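Local coordinates for protein transcriptional regulator, putative (PDB 2R5F) that probably regulates transcription as a DNA-binding member of the SorC family, with a domain thought to bind a sugar, at residues Glu11-Leu16 with Val25-Ala30. Sequence-based numbering, arbitrary orientation.
Sequences ELETRL and VIVVEA. With SO4 (sulfate ion), chain C.
Glu13 reaches from the helix to the edge of strand 25-28 turned from strand 251-255, and its OE2 accepts the backbone N-H of Val27 at 2.8 Å. The bond is nearly straight (166°), although the N-H arrives 36° out of the carboxylate plane. With CG anti to the carbonyl carbon (chi1 -71°), Glu13 sets its CG 3.7 Å from CG2 of Val27, and the extended chain carries the carboxylate on to the N-H. The tightly packed part is here, where Glu13 also lies over Val25, its CD 3.2 Å from Val25 O. Beside it Leu16 and Val25 cross at about a right angle, CB of Leu16 lying 4.0 Å from CG2 of Val25, and Ala259 of helix 256-262 touches both Leu16 and Val27. The looser side is hydrated, a water donating to Glu13 OE2 and to Val27 O. Near the helix start lies a sulfate, probably from the crystallisation liquor; its O3 accepts a hydrogen bond from Leu12 N (2.9 Å), and its O1 one from Arg15 NH2. The helix runs roughly antiparallel to the strand it precedes, a helix-turn-strand unit at the edge of the Rossmann-like alpha/beta sheet, where the strand pairs parallel with strand 251-255.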
loop_
_atom_site.group_PDB
_atom_site.type_symbol
_atom_site.label_atom_id
_atom_site.label_comp_id
_atom_site.label_asym_id
_atom_site.label_seq_id
_atom_site.Cartn_x
_atom_site.Cartn_y
_atom_site.Cartn_z
ATOM N N GLU A 11 13.196 19.254 -2.740
ATOM C CA GLU A 11 12.626 20.004 -3.841
ATOM C C GLU A 11 11.827 19.108 -4.820
ATOM O O GLU A 11 10.751 19.478 -5.292
ATOM C CB GLU A 11 13.725 20.773 -4.564
ATOM C CG GLU A 11 14.506 21.721 -3.642
ATOM C CD GLU A 11 15.597 22.480 -4.364
ATOM O OE1 GLU A 11 15.958 22.094 -5.512
ATOM O OE2 GLU A 11 16.096 23.485 -3.792
ATOM N N LEU A 12 12.349 17.937 -5.122
ATOM C CA LEU A 12 11.625 16.984 -5.967
ATOM C C LEU A 12 10.296 16.560 -5.294
ATOM O O LEU A 12 9.240 16.557 -5.927
ATOM C CB LEU A 12 12.521 15.775 -6.275
ATOM C CG LEU A 12 12.037 14.600 -7.128
ATOM C CD1 LEU A 12 11.534 15.132 -8.465
ATOM C CD2 LEU A 12 13.205 13.615 -7.351
ATOM N N GLU A 13 10.360 16.227 -4.006
ATOM C CA GLU A 13 9.167 15.955 -3.207
ATOM C C GLU A 13 8.111 17.055 -3.349
ATOM O O GLU A 13 6.940 16.773 -3.681
ATOM C CB GLU A 13 9.560 15.800 -1.736
ATOM C CG GLU A 13 10.322 14.504 -1.465
ATOM C CD GLU A 13 10.767 14.333 -0.002
ATOM O OE1 GLU A 13 10.394 15.156 0.859
ATOM O OE2 GLU A 13 11.499 13.352 0.290
ATOM N N THR A 14 8.539 18.304 -3.101
ATOM C CA THR A 14 7.687 19.482 -3.240
ATOM C C THR A 14 6.997 19.638 -4.617
ATOM O O THR A 14 5.793 19.901 -4.674
ATOM C CB THR A 14 8.483 20.772 -2.896
ATOM O OG1 THR A 14 8.816 20.720 -1.508
ATOM C CG2 THR A 14 7.663 21.995 -3.158
ATOM N N ARG A 15 7.749 19.497 -5.710
ATOM C CA ARG A 15 7.177 19.602 -7.076
ATOM C C ARG A 15 6.113 18.531 -7.356
ATOM O O ARG A 15 5.068 18.827 -7.926
ATOM C CB ARG A 15 8.279 19.573 -8.159
ATOM C CG ARG A 15 9.191 20.816 -8.153
ATOM C CD ARG A 15 10.202 20.852 -9.322
ATOM N NE ARG A 15 11.245 19.832 -9.160
ATOM C CZ ARG A 15 12.426 20.043 -8.580
ATOM N NH1 ARG A 15 12.729 21.247 -8.107
ATOM N NH2 ARG A 15 13.298 19.047 -8.468
ATOM N N LEU A 16 6.389 17.297 -6.932
ATOM C CA LEU A 16 5.465 16.177 -7.088
ATOM C C LEU A 16 4.170 16.410 -6.294
ATOM O O LEU A 16 3.071 16.201 -6.822
ATOM C CB LEU A 16 6.137 14.855 -6.685
ATOM C CG LEU A 16 7.271 14.339 -7.601
ATOM C CD1 LEU A 16 7.775 12.987 -7.139
ATOM C CD2 LEU A 16 6.835 14.247 -9.024
ATOM N N VAL A 25 5.023 13.452 -0.335
ATOM C CA VAL A 25 5.839 12.512 -1.089
ATOM C C VAL A 25 7.157 12.432 -0.315
ATOM O O VAL A 25 7.684 13.441 0.140
ATOM C CB VAL A 25 6.080 13.032 -2.533
ATOM C CG1 VAL A 25 7.172 12.259 -3.209
ATOM C CG2 VAL A 25 4.768 13.079 -3.354
ATOM N N ILE A 26 7.645 11.214 -0.117
ATOM C CA ILE A 26 8.925 10.953 0.534
ATOM C C ILE A 26 9.762 10.286 -0.524
ATOM O O ILE A 26 9.331 9.291 -1.080
ATOM C CB ILE A 26 8.739 10.010 1.737
ATOM C CG1 ILE A 26 7.794 10.675 2.757
ATOM C CG2 ILE A 26 10.099 9.561 2.298
ATOM C CD1 ILE A 26 7.853 10.174 4.176
ATOM N N VAL A 27 10.943 10.838 -0.812
ATOM C CA VAL A 27 11.824 10.264 -1.837
ATOM C C VAL A 27 13.059 9.643 -1.195
ATOM O O VAL A 27 13.762 10.297 -0.397
ATOM C CB VAL A 27 12.215 11.282 -2.964
ATOM C CG1 VAL A 27 13.293 10.705 -3.873
ATOM C CG2 VAL A 27 10.999 11.674 -3.801
ATOM N N VAL A 28 13.306 8.379 -1.551
ATOM C CA VAL A 28 14.411 7.589 -1.032
ATOM C C VAL A 28 15.414 7.303 -2.143
ATOM O O VAL A 28 15.045 7.264 -3.318
ATOM C CB VAL A 28 13.916 6.277 -0.326
ATOM C CG1 VAL A 28 12.743 6.590 0.639
ATOM C CG2 VAL A 28 13.464 5.180 -1.349
ATOM N N GLU A 29 16.688 7.154 -1.777
ATOM C CA GLU A 29 17.701 6.671 -2.699
ATOM C C GLU A 29 17.961 5.182 -2.465
ATOM O O GLU A 29 18.291 4.767 -1.354
ATOM C CB GLU A 29 19.008 7.463 -2.549
ATOM C CG GLU A 29 18.904 8.945 -2.884
ATOM C CD GLU A 29 20.222 9.683 -2.756
ATOM O OE1 GLU A 29 21.155 9.140 -2.140
ATOM O OE2 GLU A 29 20.330 10.811 -3.263
ATOM N N ALA A 30 17.803 4.381 -3.511
ATOM C CA ALA A 30 18.193 2.977 -3.472
ATOM C C ALA A 30 19.713 2.870 -3.449
ATOM O O ALA A 30 20.399 3.659 -4.096
ATOM C CB ALA A 30 17.635 2.239 -4.682
HETATM S S SO4 C . 16.071 17.335 -6.231
HETATM O O1 SO4 C . 15.467 18.058 -7.358
HETATM O O2 SO4 C . 17.329 17.954 -5.825
HETATM O O3 SO4 C . 15.153 17.396 -5.080
HETATM O O4 SO4 C . 16.365 15.963 -6.679
HETATM O O HOH W 1 14.006 13.216 -0.232
#